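Local atomic coordinates of hyperosmolarity resistance protein Emb (PDB entry 6GV5), a protein that binds surface-immobilized fibronectin and so mediates the adherence of Staphylococcus epidermidis to this host matrix protein. Residues Q14-F19 and P25-L30; E31-Q36 and A44-H49; A65-V70 and E85-A90. One frame throughout, in Å; residues are numbered along the deposited sequence.

Interaction 1 (Q14-F19 and P25-L30)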
# COMPACT_ATOMS: atom_id res chain seq x y z
N GLN A 14 15.43 8.50 -5.27
CA GLN A 14 14.94 8.72 -6.62
C GLN A 14 14.03 7.58 -7.07
O GLN A 14 12.98 7.83 -7.68
CB GLN A 14 16.12 8.88 -7.58
CG GLN A 14 16.88 10.19 -7.38
CD GLN A 14 18.15 10.26 -8.20
OE1 GLN A 14 18.63 9.25 -8.72
NE2 GLN A 14 18.71 11.46 -8.33
N GLN A 15 14.41 6.34 -6.79
CA GLN A 15 13.55 5.21 -7.13
C GLN A 15 12.21 5.32 -6.41
O GLN A 15 11.15 5.09 -7.01
CB GLN A 15 14.23 3.89 -6.77
CG GLN A 15 15.48 3.59 -7.56
CD GLN A 15 15.94 2.15 -7.41
OE1 GLN A 15 15.14 1.22 -7.52
NE2 GLN A 15 17.23 1.96 -7.15
N ILE A 16 12.24 5.67 -5.13
CA ILE A 16 11.01 5.76 -4.34
C ILE A 16 10.11 6.85 -4.90
O ILE A 16 8.88 6.71 -4.93
CB ILE A 16 11.35 6.01 -2.86
CG1 ILE A 16 11.92 4.74 -2.24
CG2 ILE A 16 10.11 6.47 -2.09
CD1 ILE A 16 12.71 4.97 -0.96
N THR A 17 10.70 7.95 -5.36
CA THR A 17 9.91 9.04 -5.93
C THR A 17 9.14 8.58 -7.16
O THR A 17 8.05 9.10 -7.44
CB THR A 17 10.82 10.22 -6.27
OG1 THR A 17 11.50 10.66 -5.09
CG2 THR A 17 10.01 11.37 -6.85
N ASN A 18 9.68 7.60 -7.90
CA ASN A 18 9.01 7.12 -9.10
C ASN A 18 7.81 6.24 -8.78
O ASN A 18 6.90 6.11 -9.60
CB ASN A 18 9.98 6.34 -9.98
CG ASN A 18 10.90 7.23 -10.78
OD1 ASN A 18 10.52 8.32 -11.19
ND2 ASN A 18 12.12 6.76 -11.02
N PHE A 19 7.81 5.60 -7.61
CA PHE A 19 6.75 4.66 -7.27
C PHE A 19 5.38 5.34 -7.35
O PHE A 19 5.23 6.53 -7.02
CB PHE A 19 6.97 4.10 -5.86
CG PHE A 19 8.20 3.24 -5.72
CD1 PHE A 19 8.88 2.78 -6.83
CD2 PHE A 19 8.66 2.89 -4.47
CE1 PHE A 19 10.01 1.98 -6.69
CE2 PHE A 19 9.78 2.09 -4.32
CZ PHE A 19 10.46 1.64 -5.43
N PRO A 25 2.77 10.79 1.60
CA PRO A 25 3.24 10.64 2.99
C PRO A 25 4.11 9.42 3.20
O PRO A 25 5.09 9.49 3.95
CB PRO A 25 1.92 10.56 3.79
CG PRO A 25 0.94 11.29 2.96
CD PRO A 25 1.31 10.99 1.53
N GLN A 26 3.77 8.29 2.57
CA GLN A 26 4.59 7.09 2.71
C GLN A 26 5.96 7.28 2.10
O GLN A 26 6.96 6.82 2.66
CB GLN A 26 3.89 5.90 2.06
CG GLN A 26 2.75 5.32 2.86
CD GLN A 26 2.01 4.25 2.09
OE1 GLN A 26 1.82 4.37 0.88
NE2 GLN A 26 1.59 3.20 2.79
N LYS A 27 6.03 7.92 0.93
CA LYS A 27 7.32 8.18 0.31
C LYS A 27 8.20 9.03 1.22
O LYS A 27 9.39 8.75 1.40
CB LYS A 27 7.12 8.87 -1.04
CG LYS A 27 6.49 7.99 -2.11
CD LYS A 27 6.21 8.77 -3.37
CE LYS A 27 5.71 7.87 -4.48
NZ LYS A 27 5.42 8.65 -5.72
N GLN A 28 7.62 10.08 1.81
CA GLN A 28 8.42 10.95 2.67
C GLN A 28 8.96 10.20 3.87
O GLN A 28 10.13 10.35 4.24
CB GLN A 28 7.59 12.15 3.10
CG GLN A 28 7.49 13.20 2.03
CD GLN A 28 6.86 14.47 2.52
OE1 GLN A 28 6.61 14.64 3.71
NE2 GLN A 28 6.59 15.38 1.59
N ALA A 29 8.12 9.38 4.51
CA ALA A 29 8.57 8.60 5.65
C ALA A 29 9.72 7.67 5.26
O ALA A 29 10.67 7.49 6.02
CB ALA A 29 7.41 7.81 6.24
N LEU A 30 9.64 7.09 4.06
CA LEU A 30 10.68 6.16 3.61
C LEU A 30 11.95 6.89 3.19
O LEU A 30 13.05 6.41 3.46
CB LEU A 30 10.14 5.31 2.45
CG LEU A 30 9.18 4.20 2.88
CD1 LEU A 30 8.39 3.69 1.69
CD2 LEU A 30 9.93 3.06 3.54

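Interaction 2 (E31-Q36 and A44-H49)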
# COMPACT_ATOMS: atom_id res chain seq x y z
N GLU A 31 11.81 8.05 2.53
CA GLU A 31 12.99 8.85 2.21
C GLU A 31 13.73 9.24 3.48
O GLU A 31 14.97 9.23 3.53
CB GLU A 31 12.58 10.08 1.41
CG GLU A 31 12.06 9.75 0.01
CD GLU A 31 11.32 10.91 -0.65
OE1 GLU A 31 11.24 12.00 -0.04
OE2 GLU A 31 10.82 10.72 -1.78
N ASN A 32 12.99 9.59 4.54
CA ASN A 32 13.62 9.92 5.81
C ASN A 32 14.34 8.71 6.40
O ASN A 32 15.45 8.83 6.94
CB ASN A 32 12.57 10.43 6.79
CG ASN A 32 13.17 10.89 8.10
OD1 ASN A 32 14.21 11.55 8.12
ND2 ASN A 32 12.53 10.53 9.20
N ILE A 33 13.73 7.53 6.31
CA ILE A 33 14.38 6.31 6.76
C ILE A 33 15.66 6.07 5.98
O ILE A 33 16.70 5.74 6.56
CB ILE A 33 13.41 5.12 6.64
CG1 ILE A 33 12.24 5.29 7.62
CG2 ILE A 33 14.14 3.81 6.90
CD1 ILE A 33 11.07 4.37 7.35
N ILE A 34 15.61 6.25 4.66
CA ILE A 34 16.81 6.09 3.83
C ILE A 34 17.91 7.01 4.33
O ILE A 34 19.07 6.60 4.51
CB ILE A 34 16.48 6.36 2.35
CG1 ILE A 34 15.58 5.27 1.76
CG2 ILE A 34 17.76 6.49 1.53
CD1 ILE A 34 16.23 3.91 1.63
N ASN A 35 17.58 8.29 4.56
CA ASN A 35 18.59 9.27 4.92
C ASN A 35 19.28 8.92 6.24
O ASN A 35 20.43 9.33 6.46
CB ASN A 35 17.97 10.66 5.02
CG ASN A 35 17.67 11.26 3.67
OD1 ASN A 35 18.32 10.94 2.67
ND2 ASN A 35 16.68 12.14 3.63
N GLN A 36 18.61 8.19 7.12
CA GLN A 36 19.14 7.88 8.44
C GLN A 36 19.99 6.62 8.46
O GLN A 36 20.54 6.28 9.52
CB GLN A 36 18.00 7.74 9.45
N ALA A 44 20.02 -0.64 1.10
CA ALA A 44 19.43 -1.60 0.18
C ALA A 44 18.29 -2.37 0.83
O ALA A 44 17.28 -2.66 0.18
CB ALA A 44 20.50 -2.57 -0.33
N LYS A 45 18.43 -2.71 2.12
CA LYS A 45 17.36 -3.38 2.83
C LYS A 45 16.11 -2.51 2.88
O LYS A 45 14.99 -2.98 2.64
CB LYS A 45 17.80 -3.73 4.26
CG LYS A 45 18.94 -4.72 4.36
CD LYS A 45 19.43 -4.84 5.80
CE LYS A 45 20.73 -5.61 5.90
NZ LYS A 45 21.33 -5.50 7.26
N GLN A 46 16.29 -1.23 3.20
CA GLN A 46 15.15 -0.33 3.29
C GLN A 46 14.54 -0.06 1.92
O GLN A 46 13.31 0.08 1.81
CB GLN A 46 15.57 0.98 3.96
CG GLN A 46 15.93 0.82 5.42
CD GLN A 46 14.78 0.28 6.25
OE1 GLN A 46 13.61 0.54 5.94
NE2 GLN A 46 15.09 -0.48 7.29
N LEU A 47 15.36 -0.00 0.86
CA LEU A 47 14.81 0.14 -0.48
C LEU A 47 14.04 -1.10 -0.89
O LEU A 47 12.98 -0.99 -1.53
CB LEU A 47 15.94 0.42 -1.48
CG LEU A 47 15.52 0.54 -2.94
CD1 LEU A 47 14.56 1.71 -3.16
CD2 LEU A 47 16.75 0.68 -3.83
N SER A 48 14.55 -2.28 -0.55
CA SER A 48 13.80 -3.51 -0.81
C SER A 48 12.46 -3.49 -0.10
O SER A 48 11.43 -3.87 -0.68
CB SER A 48 14.63 -4.72 -0.38
OG SER A 48 13.93 -5.94 -0.61
N HIS A 49 12.44 -3.03 1.15
CA HIS A 49 11.19 -2.90 1.89
C HIS A 49 10.25 -1.92 1.21
O HIS A 49 9.04 -2.18 1.09
CB HIS A 49 11.49 -2.47 3.33
CG HIS A 49 10.35 -1.79 4.01
ND1 HIS A 49 10.48 -0.56 4.63
CD2 HIS A 49 9.06 -2.16 4.19
CE1 HIS A 49 9.32 -0.20 5.15
NE2 HIS A 49 8.44 -1.16 4.90

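Interaction 3 (A65-V70 and E85-A90)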
# COMPACT_ATOMS: atom_id res chain seq x y z
N ALA A 65 -10.15 0.89 -5.60
CA ALA A 65 -10.64 1.63 -6.76
C ALA A 65 -11.69 0.85 -7.54
O ALA A 65 -12.49 1.47 -8.24
CB ALA A 65 -9.49 1.99 -7.69
N LYS A 66 -11.69 -0.48 -7.45
CA LYS A 66 -12.65 -1.28 -8.20
C LYS A 66 -14.00 -1.40 -7.51
O LYS A 66 -14.85 -2.14 -7.99
CB LYS A 66 -12.06 -2.67 -8.45
CG LYS A 66 -11.95 -3.54 -7.21
CD LYS A 66 -11.30 -4.90 -7.50
CE LYS A 66 -12.14 -5.75 -8.43
NZ LYS A 66 -11.55 -7.12 -8.57
N ALA A 67 -14.24 -0.70 -6.40
CA ALA A 67 -15.43 -0.99 -5.60
C ALA A 67 -16.72 -0.73 -6.36
O ALA A 67 -17.70 -1.47 -6.21
CB ALA A 67 -15.40 -0.17 -4.31
N SER A 68 -16.78 0.36 -7.14
CA SER A 68 -18.02 0.63 -7.89
C SER A 68 -18.27 -0.43 -8.96
O SER A 68 -19.42 -0.81 -9.19
CB SER A 68 -17.95 2.02 -8.50
OG SER A 68 -18.09 3.02 -7.51
N LEU A 69 -17.22 -0.91 -9.63
CA LEU A 69 -17.38 -2.03 -10.55
C LEU A 69 -17.92 -3.27 -9.84
O LEU A 69 -18.78 -3.97 -10.37
CB LEU A 69 -16.04 -2.37 -11.22
CG LEU A 69 -15.74 -1.78 -12.58
CD1 LEU A 69 -14.33 -2.17 -13.01
CD2 LEU A 69 -16.76 -2.23 -13.59
N VAL A 70 -17.41 -3.55 -8.63
CA VAL A 70 -17.86 -4.70 -7.87
C VAL A 70 -19.33 -4.53 -7.49
O VAL A 70 -20.13 -5.46 -7.63
CB VAL A 70 -16.97 -4.88 -6.62
CG1 VAL A 70 -17.60 -5.88 -5.65
CG2 VAL A 70 -15.56 -5.33 -7.01
N GLU A 85 -22.42 -4.93 4.21
CA GLU A 85 -21.77 -4.15 5.26
C GLU A 85 -20.31 -4.55 5.42
O GLU A 85 -19.45 -3.69 5.62
CB GLU A 85 -22.53 -4.31 6.58
CG GLU A 85 -23.96 -3.76 6.57
CD GLU A 85 -24.02 -2.24 6.52
OE1 GLU A 85 -23.27 -1.57 7.26
OE2 GLU A 85 -24.83 -1.71 5.73
N ALA A 86 -20.01 -5.86 5.36
CA ALA A 86 -18.62 -6.30 5.48
C ALA A 86 -17.76 -5.72 4.37
O ALA A 86 -16.61 -5.31 4.60
CB ALA A 86 -18.56 -7.82 5.46
N TYR A 87 -18.31 -5.65 3.16
CA TYR A 87 -17.54 -5.09 2.05
C TYR A 87 -17.31 -3.60 2.25
O TYR A 87 -16.19 -3.10 2.08
CB TYR A 87 -18.28 -5.35 0.74
CG TYR A 87 -17.50 -4.93 -0.48
CD1 TYR A 87 -16.30 -5.55 -0.81
CD2 TYR A 87 -17.95 -3.90 -1.29
CE1 TYR A 87 -15.59 -5.16 -1.94
CE2 TYR A 87 -17.27 -3.52 -2.41
CZ TYR A 87 -16.09 -4.14 -2.73
OH TYR A 87 -15.39 -3.73 -3.85
N GLU A 88 -18.35 -2.85 2.63
CA GLU A 88 -18.17 -1.41 2.80
C GLU A 88 -17.22 -1.10 3.94
O GLU A 88 -16.46 -0.12 3.87
CB GLU A 88 -19.52 -0.73 3.01
CG GLU A 88 -20.49 -0.90 1.88
CD GLU A 88 -19.95 -0.43 0.53
OE1 GLU A 88 -18.96 0.33 0.51
OE2 GLU A 88 -20.56 -0.84 -0.49
N GLN A 89 -17.27 -1.89 5.02
CA GLN A 89 -16.32 -1.71 6.12
C GLN A 89 -14.89 -1.90 5.64
O GLN A 89 -13.99 -1.12 5.96
CB GLN A 89 -16.63 -2.69 7.25
CG GLN A 89 -17.91 -2.43 8.03
CD GLN A 89 -18.26 -3.58 8.97
OE1 GLN A 89 -17.50 -4.54 9.12
NE2 GLN A 89 -19.43 -3.49 9.60
N ALA A 90 -14.66 -2.98 4.87
CA ALA A 90 -13.30 -3.26 4.39
C ALA A 90 -12.82 -2.19 3.42
O ALA A 90 -11.66 -1.75 3.50
CB ALA A 90 -13.26 -4.65 3.75

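Interaction 1 (Q14-F19 and P25-L30)
Lys27 lies across the end of helix 2-18, touching Ile16 with its hydrocarbon chain and the carbonyls of Thr17 and Phe19 with its amine. The two side chains of Ile16 and Lys27 run alongside each other head to tail, and Ile16 CG2 comes 3.9 Å from Lys27 CG. CG1 of Ile16 stands beside the backbone N (chi1 -73°), which leaves CG2 anti to that nitrogen and turned to the lysine. Beyond CG the lysine chain is fully extended. It passes 3.4 Å from Ile16 O at CE, and NZ then gives a hydrogen bond to Thr17 O at 3.2 Å. The nitrogen stands above the carbonyl plane, 52° out of it. A second bond goes to Phe19 O, but its modelled length is doubtfully short. A positive charge at this C-terminal helix end would probably be favoured by the helix dipole. The helices belong to a three-helix bundle within the GA module range, and the axes of the two short segments run at 170° and approach to 9.9 Å. Leu30 lies one turn on from Lys27, and its CB meets Ile16 CD1 at 4.3 Å. The Phe19 ring folds back over its own helix, with Gln15 O 3.2 Å above its plane and toward the rim. Further out, Phe19 rests on Lys51 and Asn54 of helix 40-65. Leu22 touches Lys27 and Leu30. Thr17 OG1 is hydrogen-bonded to Lys13 O.

Interaction 2 (E31-Q36 and A44-H49)
In the three-helix bundle of the GA module range, Ile33 and Ile34 of helix 24-35 meet Gln46 of helix 40-65. The axes of the two short segments are almost antiparallel, at 167°, and come within 9.8 Å. Ile34 and Gln46 have the nearest CA atoms, 6.7 Å apart. Two neighbouring isoleucines take different parts of one glutamine. Ile33 stands roughly perpendicular to the Gln46 side chain and presents its CG2 methyl to the outer half. Ile33 CG2 is 3.4 Å from Gln46 OE1 and 3.6 Å from Gln46 CD. The glutamine chain bends at chi2, -60°, and this brings its amide alongside the methyl. Ile34 works nearer the backbone. Its CD1 reaches Gln46 CB at 3.8 Å and lies 4.1 Å from Leu47 N. Gln46 and Ile34 run past each other in opposite senses. The contact is van der Waals in kind, and across it the amide oxygen meets carbon. Ile34 is buried, and it also touches Lys9, Ala12 and Lys13 of helix 2-18, while Leu47 packs on Gln15 of the same helix. Ile106, in a loop, touches Ile33, and its carbonyl oxygen accepts a hydrogen bond from His49 NE2. Consecutive antiparallel helices 24-35 and 40-65, with Ile34 of one also touching helix 2-18, are the arrangement of a small three-helix bundle.

Interaction 3 (A65-V70 and E85-A90)
Van der Waals contact joins Tyr87 to Ala67 and Val70 and carries most of this interface. The tyrosine reaches out from helix 81-99 with CG anti to its backbone N (chi1 -175°), and its far end enters the notch between the other two residues. Val70 CG1 packs 3.7 Å from Tyr87 CZ, and Ala67 CB lies 4.3 Å from Tyr87 CE2. Both methyl groups come at the ring obliquely. The closest approaches across the two segments are at the hydroxyl. Tyr87 OH is 3.3 Å from Ala67 CA and 3.4 Å from Val70 CB, so the oxygen sits against carbon here. These helices belong to a second helical bundle, in the FIVAR domain range. Lys66 marks the break where helix 40-65 ends, and it is the N-cap position of helix 67-73. Helix 108-123 provides the third side: Ala121 and Glu122 touch Tyr87, and Leu125 beyond it touches both Tyr87 and Val70. Charged contacts lie at the margins. Lys66 NZ forms a salt bridge with Glu122 OE2, which ties the helix break to helix 108-123. Glu88 OE2 forms a salt bridge with Arg71 NE, linking helices 67-73 and 81-99 beside the tyrosine.

Interactions 1 and 2 share helix 24-35 and bind it to its two partners in one bundle. Their centres are 10 Å apart, and they touch directly, with Ile16 CD1 4.0 Å from Ile34 CG1 and Leu30 CD2 3.7 Å from His49 CE1. Both are only partly buried. Interaction 1 adds a lysine-to-carbonyl hydrogen bond, with a second of doubtful length, at a helix end, whereas interaction 2 sets isoleucines against a glutamine. Interaction 3 lies on the opposite side of the chain's centre, about 27 Å from interaction 1 and 33 Å from interaction 2, centre to centre. It is a buried contact built on one aromatic side chain, and helix 40-65 runs from interaction 2 toward it.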